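PH1570-like domain-containing protein (Pyrococcus horikoshii, PDB 2HQ4) is of unknown function but belongs to the Ph1570 family and folds into an antiparallel beta sheet with helices packed against it. Local coordinates at residues Ser93-Val96 with Ile97-Gln101; Ile120-Lys124 with Glu125-Ala129; Phe143-Lys147 with Pro148-Asn152. All coordinates share one frame; numbering follows the deposited sequence.

Interaction 1: Ser93-Val96 with Ile97-Gln101; sequences SEQV and IKKLQ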
ATOM      1  N   SER A  93      -6.231  -1.025 -24.443  1.00 56.27           N
ATOM      2  CA  SER A  93      -6.575  -2.199 -25.250  1.00 56.07           C
ATOM      3  C   SER A  93      -6.866  -3.409 -24.379  1.00 56.12           C
ATOM      4  O   SER A  93      -6.275  -3.557 -23.304  1.00 55.78           O
ATOM      5  CB  SER A  93      -5.459  -2.537 -26.252  1.00 56.39           C
ATOM      6  OG  SER A  93      -4.215  -2.840 -25.620  1.00 56.90           O
ATOM      7  N   GLU A  94      -7.786  -4.258 -24.842  1.00 55.71           N
ATOM      8  CA  GLU A  94      -8.041  -5.560 -24.217  1.00 55.80           C
ATOM      9  C   GLU A  94      -6.746  -6.312 -23.929  1.00 54.29           C
ATOM     10  O   GLU A  94      -6.661  -7.053 -22.961  1.00 54.24           O
ATOM     11  CB  GLU A  94      -8.907  -6.433 -25.126  1.00 55.88           C
ATOM     12  CG  GLU A  94     -10.326  -5.925 -25.330  1.00 57.92           C
ATOM     13  CD  GLU A  94     -11.124  -6.808 -26.285  1.00 58.25           C
ATOM     14  OE1 GLU A  94     -10.755  -6.884 -27.488  1.00 60.58           O
ATOM     15  OE2 GLU A  94     -12.123  -7.416 -25.829  1.00 60.45           O
ATOM     16  N   GLN A  95      -5.754  -6.125 -24.794  1.00 52.96           N
ATOM     17  CA  GLN A  95      -4.472  -6.812 -24.699  1.00 51.79           C
ATOM     18  C   GLN A  95      -3.685  -6.404 -23.449  1.00 49.90           C
ATOM     19  O   GLN A  95      -3.142  -7.265 -22.748  1.00 49.11           O
ATOM     20  CB  GLN A  95      -3.653  -6.562 -25.970  1.00 52.27           C
ATOM     21  CG  GLN A  95      -2.276  -7.211 -25.991  1.00 54.98           C
ATOM     22  CD  GLN A  95      -2.294  -8.719 -26.247  1.00 58.59           C
ATOM     23  OE1 GLN A  95      -3.342  -9.317 -26.547  1.00 60.20           O
ATOM     24  NE2 GLN A  95      -1.120  -9.343 -26.129  1.00 58.53           N
ATOM     25  N   VAL A  96      -3.619  -5.092 -23.205  1.00 48.13           N
ATOM     26  CA  VAL A  96      -3.011  -4.515 -22.000  1.00 46.15           C
ATOM     27  C   VAL A  96      -3.759  -4.991 -20.754  1.00 44.30           C
ATOM     28  O   VAL A  96      -3.131  -5.464 -19.818  1.00 43.76           O
ATOM     29  CB  VAL A  96      -2.980  -2.964 -22.068  1.00 46.27           C
ATOM     30  CG1 VAL A  96      -2.982  -2.326 -20.659  1.00 45.96           C
ATOM     31  CG2 VAL A  96      -1.776  -2.495 -22.878  1.00 46.14           C
ATOM     32  N   ILE A  97      -5.089  -4.862 -20.761  1.00 42.40           N
ATOM     33  CA  ILE A  97      -5.939  -5.359 -19.671  1.00 41.24           C
ATOM     34  C   ILE A  97      -5.639  -6.836 -19.402  1.00 39.85           C
ATOM     35  O   ILE A  97      -5.380  -7.244 -18.249  1.00 39.25           O
ATOM     36  CB  ILE A  97      -7.469  -5.129 -19.955  1.00 41.78           C
ATOM     37  CG1 ILE A  97      -7.815  -3.637 -19.982  1.00 42.95           C
ATOM     38  CG2 ILE A  97      -8.365  -5.844 -18.930  1.00 41.34           C
ATOM     39  CD1 ILE A  97      -7.523  -2.862 -18.695  1.00 45.50           C
ATOM     40  N   LYS A  98      -5.625  -7.625 -20.474  1.00 37.36           N
ATOM     41  CA  LYS A  98      -5.308  -9.047 -20.388  1.00 35.76           C
ATOM     42  C   LYS A  98      -3.913  -9.346 -19.829  1.00 33.44           C
ATOM     43  O   LYS A  98      -3.742 -10.278 -19.063  1.00 30.71           O
ATOM     44  CB  LYS A  98      -5.483  -9.687 -21.779  1.00 36.66           C
ATOM     45  CG  LYS A  98      -5.138 -11.175 -21.890  1.00 40.34           C
ATOM     46  CD  LYS A  98      -6.303 -12.064 -21.437  1.00 44.37           C
ATOM     47  CE  LYS A  98      -6.138 -13.490 -21.944  1.00 48.32           C
ATOM     48  NZ  LYS A  98      -7.405 -14.283 -21.779  1.00 51.74           N
ATOM     49  N   LYS A  99      -2.908  -8.567 -20.225  1.00 32.25           N
ATOM     50  CA  LYS A  99      -1.529  -8.776 -19.698  1.00 31.86           C
ATOM     51  C   LYS A  99      -1.407  -8.344 -18.217  1.00 30.09           C
ATOM     52  O   LYS A  99      -0.698  -8.961 -17.434  1.00 30.14           O
ATOM     53  CB  LYS A  99      -0.514  -7.995 -20.535  1.00 32.08           C
ATOM     54  CG  LYS A  99      -0.297  -8.536 -21.951  1.00 36.06           C
ATOM     55  CD  LYS A  99       0.517  -9.824 -21.958  1.00 39.60           C
ATOM     56  CE  LYS A  99       1.869  -9.619 -22.661  1.00 46.02           C
ATOM     57  NZ  LYS A  99       1.805  -9.631 -24.178  1.00 45.11           N
ATOM     58  N   LEU A 100      -2.092  -7.265 -17.870  1.00 28.77           N
ATOM     59  CA  LEU A 100      -2.190  -6.814 -16.479  1.00 28.76           C
ATOM     60  C   LEU A 100      -2.913  -7.850 -15.621  1.00 27.85           C
ATOM     61  O   LEU A 100      -2.487  -8.141 -14.517  1.00 26.43           O
ATOM     62  CB  LEU A 100      -2.855  -5.426 -16.394  1.00 28.36           C
ATOM     63  CG  LEU A 100      -2.044  -4.244 -16.967  1.00 26.73           C
ATOM     64  CD1 LEU A 100      -2.766  -2.938 -16.643  1.00 27.63           C
ATOM     65  CD2 LEU A 100      -0.574  -4.189 -16.465  1.00 28.31           C
ATOM     66  N   GLN A 101      -3.989  -8.425 -16.139  1.00 28.22           N
ATOM     67  CA  GLN A 101      -4.656  -9.538 -15.447  1.00 29.17           C
ATOM     68  C   GLN A 101      -3.726 -10.748 -15.230  1.00 29.33           C
ATOM     69  O   GLN A 101      -3.754 -11.387 -14.160  1.00 27.60           O
ATOM     70  CB  GLN A 101      -5.985  -9.907 -16.151  1.00 29.92           C
ATOM     71  CG  GLN A 101      -6.967 -10.700 -15.279  1.00 31.84           C
ATOM     72  CD  GLN A 101      -7.397  -9.977 -13.992  1.00 36.36           C
ATOM     73  OE1 GLN A 101      -7.936  -8.872 -14.030  1.00 38.00           O
ATOM     74  NE2 GLN A 101      -7.186 -10.628 -12.850  1.00 34.93           N
TER
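V96 turns its CG1 branch anti to the backbone N (chi1 154°), while in L100 CG stands opposite the carbonyl carbon (chi1 -68°). This leaves the two side chains running abreast, CG1 of V96 4.1 Å from CD1 of L100. This is the apolar flank of the helix: V96 and L100 both rest on Y127 of strand 126-130, and I97, one step round, reaches T92, I115 and E116. On the neighbouring, exposed side Q95 and K99 also run alongside each other. K99 folds back through several bends, its CG 3.2 Å from Q95 O and its NZ 3.5 Å from Q95 NE2, a proximity of two nitrogens and not a bond.

Underneath, the backbone bonds begin at once, each joining residues four apart. I97 N binds S93 O at 3.1 Å and L100 N binds V96 O at 2.8 Å; between them come K98 N to E94 O and K99 N to Q95 O. The end is closed by S93, whose OG takes a weak bond from V96 N at 3.4 Å. Further along, the Q101 amide holds I113 O and I115 N in the segment that follows the helix. Together these features make a serine N-cap and the opening turns of an amphipathic helix laid against a beta sheet.

Interaction 2: Ile120-Lys124 with Glu125-Ala129; sequences IYKTK and EGYLA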
ATOM      1  N   ILE A 120      -6.689   3.225 -15.241  1.00 25.16           N
ATOM      2  CA  ILE A 120      -5.346   2.904 -15.691  1.00 26.20           C
ATOM      3  C   ILE A 120      -4.573   4.165 -16.004  1.00 27.12           C
ATOM      4  O   ILE A 120      -5.113   5.088 -16.652  1.00 26.70           O
ATOM      5  CB  ILE A 120      -5.347   1.949 -16.945  1.00 26.51           C
ATOM      6  CG1 ILE A 120      -6.300   0.750 -16.757  1.00 27.68           C
ATOM      7  CG2 ILE A 120      -3.921   1.503 -17.286  1.00 26.27           C
ATOM      8  CD1 ILE A 120      -6.005  -0.173 -15.525  1.00 27.33           C
ATOM      9  N   TYR A 121      -3.321   4.220 -15.542  1.00 26.05           N
ATOM     10  CA  TYR A 121      -2.456   5.353 -15.806  1.00 27.67           C
ATOM     11  C   TYR A 121      -1.145   4.885 -16.427  1.00 29.19           C
ATOM     12  O   TYR A 121      -0.643   3.804 -16.086  1.00 29.13           O
ATOM     13  CB  TYR A 121      -2.148   6.152 -14.538  1.00 27.25           C
ATOM     14  CG  TYR A 121      -3.342   6.645 -13.735  1.00 28.19           C
ATOM     15  CD1 TYR A 121      -3.783   7.980 -13.830  1.00 27.83           C
ATOM     16  CD2 TYR A 121      -4.002   5.787 -12.844  1.00 24.93           C
ATOM     17  CE1 TYR A 121      -4.866   8.439 -13.052  1.00 30.22           C
ATOM     18  CE2 TYR A 121      -5.087   6.212 -12.086  1.00 27.22           C
ATOM     19  CZ  TYR A 121      -5.518   7.535 -12.194  1.00 30.08           C
ATOM     20  OH  TYR A 121      -6.562   7.927 -11.405  1.00 31.52           O
ATOM     21  N   LYS A 122      -0.586   5.680 -17.330  1.00 30.26           N
ATOM     22  CA  LYS A 122       0.753   5.373 -17.835  1.00 33.50           C
ATOM     23  C   LYS A 122       1.794   6.165 -17.042  1.00 32.69           C
ATOM     24  O   LYS A 122       1.668   7.373 -16.840  1.00 32.86           O
ATOM     25  CB  LYS A 122       0.874   5.635 -19.339  1.00 34.50           C
ATOM     26  CG  LYS A 122       2.091   4.930 -19.995  1.00 38.98           C
ATOM     27  CD  LYS A 122       2.227   5.220 -21.500  1.00 38.26           C
ATOM     28  CE  LYS A 122       1.309   4.341 -22.357  1.00 45.03           C
ATOM     29  NZ  LYS A 122       1.658   4.370 -23.813  1.00 46.66           N
ATOM     30  N   THR A 123       2.810   5.467 -16.559  1.00 31.68           N
ATOM     31  CA  THR A 123       3.893   6.109 -15.850  1.00 30.34           C
ATOM     32  C   THR A 123       5.213   5.831 -16.576  1.00 31.12           C
ATOM     33  O   THR A 123       5.259   5.041 -17.537  1.00 30.23           O
ATOM     34  CB  THR A 123       3.986   5.633 -14.391  1.00 30.53           C
ATOM     35  OG1 THR A 123       4.654   4.379 -14.356  1.00 27.00           O
ATOM     36  CG2 THR A 123       2.595   5.490 -13.737  1.00 28.71           C
ATOM     37  N   LYS A 124       6.292   6.442 -16.089  1.00 30.96           N
ATOM     38  CA  LYS A 124       7.599   6.217 -16.687  1.00 32.47           C
ATOM     39  C   LYS A 124       8.066   4.789 -16.501  1.00 30.40           C
ATOM     40  O   LYS A 124       9.047   4.401 -17.081  1.00 31.54           O
ATOM     41  CB  LYS A 124       8.627   7.214 -16.135  1.00 32.75           C
ATOM     42  CG  LYS A 124       8.522   8.585 -16.835  1.00 36.10           C
ATOM     43  CD  LYS A 124       9.543   9.627 -16.339  1.00 36.57           C
ATOM     44  CE  LYS A 124       9.355  10.980 -17.061  1.00 39.25           C
ATOM     45  NZ  LYS A 124      10.115  12.091 -16.381  1.00 43.24           N
ATOM     46  N   GLU A 125       7.359   4.010 -15.691  1.00 28.19           N
ATOM     47  CA  GLU A 125       7.795   2.651 -15.379  1.00 26.46           C
ATOM     48  C   GLU A 125       6.855   1.547 -15.878  1.00 25.78           C
ATOM     49  O   GLU A 125       7.105   0.352 -15.632  1.00 25.29           O
ATOM     50  CB  GLU A 125       8.020   2.524 -13.871  1.00 25.59           C
ATOM     51  CG  GLU A 125       9.101   3.461 -13.391  1.00 25.23           C
ATOM     52  CD  GLU A 125       9.396   3.344 -11.930  1.00 26.07           C
ATOM     53  OE1 GLU A 125       9.041   2.339 -11.317  1.00 25.16           O
ATOM     54  OE2 GLU A 125      10.000   4.276 -11.370  1.00 27.36           O
ATOM     55  N   GLY A 126       5.764   1.941 -16.534  1.00 24.44           N
ATOM     56  CA  GLY A 126       4.743   0.966 -16.977  1.00 23.02           C
ATOM     57  C   GLY A 126       3.369   1.424 -16.514  1.00 23.17           C
ATOM     58  O   GLY A 126       3.190   2.600 -16.188  1.00 24.36           O
ATOM     59  N   TYR A 127       2.407   0.511 -16.476  1.00 21.60           N
ATOM     60  CA  TYR A 127       1.029   0.849 -16.138  1.00 22.06           C
ATOM     61  C   TYR A 127       0.765   0.726 -14.634  1.00 21.48           C
ATOM     62  O   TYR A 127       1.280  -0.211 -13.972  1.00 20.18           O
ATOM     63  CB  TYR A 127       0.063  -0.086 -16.881  1.00 22.95           C
ATOM     64  CG  TYR A 127       0.051   0.143 -18.376  1.00 26.35           C
ATOM     65  CD1 TYR A 127      -0.520   1.309 -18.906  1.00 29.38           C
ATOM     66  CD2 TYR A 127       0.592  -0.805 -19.264  1.00 28.29           C
ATOM     67  CE1 TYR A 127      -0.547   1.545 -20.279  1.00 30.19           C
ATOM     68  CE2 TYR A 127       0.581  -0.576 -20.674  1.00 27.54           C
ATOM     69  CZ  TYR A 127       0.011   0.601 -21.159  1.00 29.20           C
ATOM     70  OH  TYR A 127      -0.039   0.868 -22.513  1.00 30.00           O
ATOM     71  N   LEU A 128      -0.076   1.648 -14.150  1.00 21.37           N
ATOM     72  CA  LEU A 128      -0.583   1.707 -12.781  1.00 21.07           C
ATOM     73  C   LEU A 128      -2.080   1.584 -12.857  1.00 21.30           C
ATOM     74  O   LEU A 128      -2.731   2.338 -13.603  1.00 22.11           O
ATOM     75  CB  LEU A 128      -0.216   3.094 -12.187  1.00 20.76           C
ATOM     76  CG  LEU A 128      -0.877   3.473 -10.847  1.00 21.11           C
ATOM     77  CD1 LEU A 128      -0.253   2.675  -9.720  1.00 21.78           C
ATOM     78  CD2 LEU A 128      -0.696   4.948 -10.564  1.00 22.38           C
ATOM     79  N   ALA A 129      -2.634   0.641 -12.112  1.00 20.32           N
ATOM     80  CA  ALA A 129      -4.069   0.411 -12.112  1.00 20.19           C
ATOM     81  C   ALA A 129      -4.580   0.745 -10.741  1.00 20.07           C
ATOM     82  O   ALA A 129      -4.132   0.137  -9.759  1.00 20.22           O
ATOM     83  CB  ALA A 129      -4.374  -1.042 -12.454  1.00 20.40           C
TER
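T123 OG1 does double duty at the bend: it accepts from E125 N at 3.0 Å and donates to G126 O at 2.9 Å. A chi1 of 80°, placing it between the backbone N and the carbonyl carbon, brings the hydroxyl within reach of both. T123 N also binds G126 O (2.9 Å), so that carbonyl is gripped by two donors, one from each face of its plane. The return bond, G126 N to T123 O, is longer at 3.3 Å and comes from above the carbonyl plane. Here the chain makes an ST turn within the type I turn of a two-residue beta hairpin. G126, at phi 129°, has no side chain to press on the E125 carbonyl O.

Beyond the bend, Y121 and L128 exchange two backbone bonds, and the edge of the Y121 ring meets L128 O in its plane. On the other face I120 sends CD1 to A129 CB (3.6 Å) and CG2 to Y127 CD1 (3.8 Å), while K122 runs alongside Y127, its CE 3.7 Å from Y127 OH. Backbone bonds of I120 with I89, K122 with K87 and A129 with L136 set the hairpin in the sheet, and R139 forms a salt bridge with E125.

Interaction 3: Phe143-Lys147 with Pro148-Asn152; sequences FIFNK and PSIAN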
ATOM      1  N   PHE A 143      -1.532  -3.753  -3.806  1.00 16.84           N
ATOM      2  CA  PHE A 143      -2.055  -3.330  -2.507  1.00 17.20           C
ATOM      3  C   PHE A 143      -3.553  -3.598  -2.476  1.00 17.37           C
ATOM      4  O   PHE A 143      -4.234  -3.410  -3.504  1.00 17.65           O
ATOM      5  CB  PHE A 143      -1.858  -1.835  -2.352  1.00 17.13           C
ATOM      6  CG  PHE A 143      -0.422  -1.403  -2.374  1.00 18.79           C
ATOM      7  CD1 PHE A 143       0.282  -1.219  -1.155  1.00 17.85           C
ATOM      8  CD2 PHE A 143       0.222  -1.148  -3.598  1.00 18.09           C
ATOM      9  CE1 PHE A 143       1.649  -0.796  -1.171  1.00 18.80           C
ATOM     10  CE2 PHE A 143       1.561  -0.748  -3.639  1.00 18.85           C
ATOM     11  CZ  PHE A 143       2.276  -0.561  -2.396  1.00 20.26           C
ATOM     12  N   ILE A 144      -4.074  -4.067  -1.353  1.00 17.53           N
ATOM     13  CA  ILE A 144      -5.533  -4.209  -1.210  1.00 18.29           C
ATOM     14  C   ILE A 144      -5.842  -3.426   0.050  1.00 17.63           C
ATOM     15  O   ILE A 144      -5.018  -3.420   0.991  1.00 17.12           O
ATOM     16  CB  ILE A 144      -6.067  -5.684  -1.209  1.00 18.80           C
ATOM     17  CG1 ILE A 144      -5.517  -6.519  -0.043  1.00 22.11           C
ATOM     18  CG2 ILE A 144      -5.755  -6.416  -2.617  1.00 19.73           C
ATOM     19  CD1 ILE A 144      -6.233  -7.932   0.084  1.00 21.84           C
ATOM     20  N   PHE A 145      -6.975  -2.734   0.072  1.00 15.60           N
ATOM     21  CA  PHE A 145      -7.276  -1.847   1.177  1.00 16.06           C
ATOM     22  C   PHE A 145      -8.795  -1.760   1.431  1.00 18.34           C
ATOM     23  O   PHE A 145      -9.591  -2.190   0.581  1.00 18.35           O
ATOM     24  CB  PHE A 145      -6.609  -0.460   0.942  1.00 14.22           C
ATOM     25  CG  PHE A 145      -6.679   0.045  -0.510  1.00 16.59           C
ATOM     26  CD1 PHE A 145      -7.803   0.740  -0.975  1.00 17.03           C
ATOM     27  CD2 PHE A 145      -5.599  -0.170  -1.385  1.00 15.62           C
ATOM     28  CE1 PHE A 145      -7.859   1.209  -2.309  1.00 17.99           C
ATOM     29  CE2 PHE A 145      -5.620   0.260  -2.687  1.00 13.30           C
ATOM     30  CZ  PHE A 145      -6.777   0.965  -3.176  1.00 17.15           C
ATOM     31  N   ASN A 146      -9.205  -1.176   2.565  1.00 18.49           N
ATOM     32  CA  ASN A 146     -10.598  -1.352   3.001  1.00 19.90           C
ATOM     33  C   ASN A 146     -11.547  -0.280   2.444  1.00 20.47           C
ATOM     34  O   ASN A 146     -12.751  -0.501   2.451  1.00 21.90           O
ATOM     35  CB  ASN A 146     -10.697  -1.358   4.554  1.00 19.44           C
ATOM     36  CG  ASN A 146     -10.222  -0.061   5.138  1.00 20.47           C
ATOM     37  OD1 ASN A 146      -9.169   0.438   4.731  1.00 19.21           O
ATOM     38  ND2 ASN A 146     -11.006   0.537   6.066  1.00 22.32           N
ATOM     39  N   LYS A 147     -11.041   0.859   1.971  1.00 20.24           N
ATOM     40  CA  LYS A 147     -11.933   1.901   1.413  1.00 21.50           C
ATOM     41  C   LYS A 147     -11.188   2.696   0.349  1.00 20.48           C
ATOM     42  O   LYS A 147      -9.950   2.737   0.396  1.00 20.28           O
ATOM     43  CB  LYS A 147     -12.506   2.796   2.533  1.00 21.25           C
ATOM     44  CG  LYS A 147     -11.438   3.590   3.309  1.00 21.33           C
ATOM     45  CD  LYS A 147     -12.026   4.378   4.482  1.00 24.54           C
ATOM     46  CE  LYS A 147     -10.911   5.152   5.145  1.00 28.49           C
ATOM     47  NZ  LYS A 147     -11.376   6.101   6.196  1.00 34.44           N
ATOM     48  N   PRO A 148     -11.915   3.314  -0.634  1.00 20.68           N
ATOM     49  CA  PRO A 148     -11.187   3.883  -1.791  1.00 20.16           C
ATOM     50  C   PRO A 148     -10.201   4.969  -1.496  1.00 18.65           C
ATOM     51  O   PRO A 148      -9.238   5.078  -2.238  1.00 18.46           O
ATOM     52  CB  PRO A 148     -12.301   4.440  -2.727  1.00 19.44           C
ATOM     53  CG  PRO A 148     -13.574   3.766  -2.234  1.00 22.97           C
ATOM     54  CD  PRO A 148     -13.387   3.488  -0.771  1.00 21.46           C
ATOM     55  N   SER A 149     -10.429   5.747  -0.422  1.00 17.05           N
ATOM     56  CA  SER A 149      -9.550   6.872  -0.126  1.00 17.89           C
ATOM     57  C   SER A 149      -8.153   6.430   0.351  1.00 17.66           C
ATOM     58  O   SER A 149      -7.190   7.254   0.387  1.00 16.63           O
ATOM     59  CB  SER A 149     -10.199   7.819   0.904  1.00 15.98           C
ATOM     60  OG  SER A 149     -10.408   7.167   2.109  1.00 16.60           O
ATOM     61  N   ILE A 150      -8.036   5.156   0.719  1.00 16.60           N
ATOM     62  CA  ILE A 150      -6.664   4.656   1.069  1.00 17.08           C
ATOM     63  C   ILE A 150      -5.737   4.749  -0.161  1.00 17.81           C
ATOM     64  O   ILE A 150      -4.521   4.849  -0.020  1.00 17.54           O
ATOM     65  CB  ILE A 150      -6.694   3.212   1.620  1.00 17.31           C
ATOM     66  CG1 ILE A 150      -7.645   3.094   2.809  1.00 18.87           C
ATOM     67  CG2 ILE A 150      -5.217   2.660   1.989  1.00 15.13           C
ATOM     68  CD1 ILE A 150      -7.642   4.222   3.686  1.00 19.99           C
ATOM     69  N   ALA A 151      -6.304   4.724  -1.370  1.00 17.69           N
ATOM     70  CA  ALA A 151      -5.482   4.796  -2.596  1.00 18.38           C
ATOM     71  C   ALA A 151      -4.475   5.941  -2.554  1.00 17.92           C
ATOM     72  O   ALA A 151      -3.321   5.727  -2.837  1.00 16.28           O
ATOM     73  CB  ALA A 151      -6.344   4.904  -3.895  1.00 17.72           C
ATOM     74  N   ASN A 152      -4.915   7.155  -2.204  1.00 18.09           N
ATOM     75  CA  ASN A 152      -4.000   8.322  -2.203  1.00 18.11           C
ATOM     76  C   ASN A 152      -2.856   8.226  -1.211  1.00 16.99           C
ATOM     77  O   ASN A 152      -1.787   8.771  -1.462  1.00 17.58           O
ATOM     78  CB  ASN A 152      -4.756   9.658  -1.978  1.00 17.71           C
ATOM     79  CG  ASN A 152      -5.922   9.838  -2.994  1.00 20.99           C
ATOM     80  OD1 ASN A 152      -5.863  10.698  -3.891  1.00 23.69           O
ATOM     81  ND2 ASN A 152      -6.941   8.998  -2.872  1.00 17.72           N
TER
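F145 and I150 supply the apolar part of this contact, their side chains passing each other head to tail as the chain leaves strand 141-145 and enters helix 150-155. The F145 CB comes to 3.6 Å from I150 CG2, and the ring goes on to A151, with CZ 4.0 Å from A151 CB. A chi1 of 40° puts CG of F145 between the backbone N and the carbonyl carbon and turns the ring toward I150 and A151. A151 N stands 4.0 Å above one face of that ring, offset toward the rim. I154, one turn further along, also touches F145, while I150 is packed against V30 and M46, so both side chains are buried between strand and helices.

Among the mixed contacts, K147 stretches fully extended beyond CG across I150 at about a right angle. Its CE lies 3.7 Å from I150 CD1 and equally near S149 OG, so the aliphatic stem does the touching. N146 also crosses I150 nearly perpendicularly, its OD1 3.6 Å from I150 CG1, although the amide's strong partners are E31 N, bound by OD1, and N29 O, bound by ND2.

The polar frame is a type I turn from K147 to I150, with P148 in its second position. I150 N binds K147 O at 3.1 Å, coming from above the carbonyl plane (42° out of it). A151 N then binds P148 O, also at 3.1 Å, and this bond uses its hydrogen, so the nitrogen over the F145 ring is there by packing. The chemistry suggests a joint held by two kinds of force: backbone bonds to K147 O and P148 O shape the turn, apolar contact seats F145 and I150, and the N146 amide ties the bend to the beginning of strand 30-36.

Overall arrangement
Read from the N terminus, the three contacts follow in series; none nests in or crosses another. Interaction 1 closes only the first turns of helix 94-107. The chain then enters strand 119-123, and interaction 2 closes its two-residue loop into strand 126-130. These two touch directly: V96 CG2 packs 3.8 Å from Y127 CE2, and I97 approaches I120, fastening the helix onto the hairpin. From there the chain runs through strands 134-136 and 141-145 of the same sheet to interaction 3, which turns the last of these strands into helix 150-155. Interaction 3 lies nearer the chain centre, its nearest atoms about 7 Å from interaction 2 and about 11 Å from interaction 1.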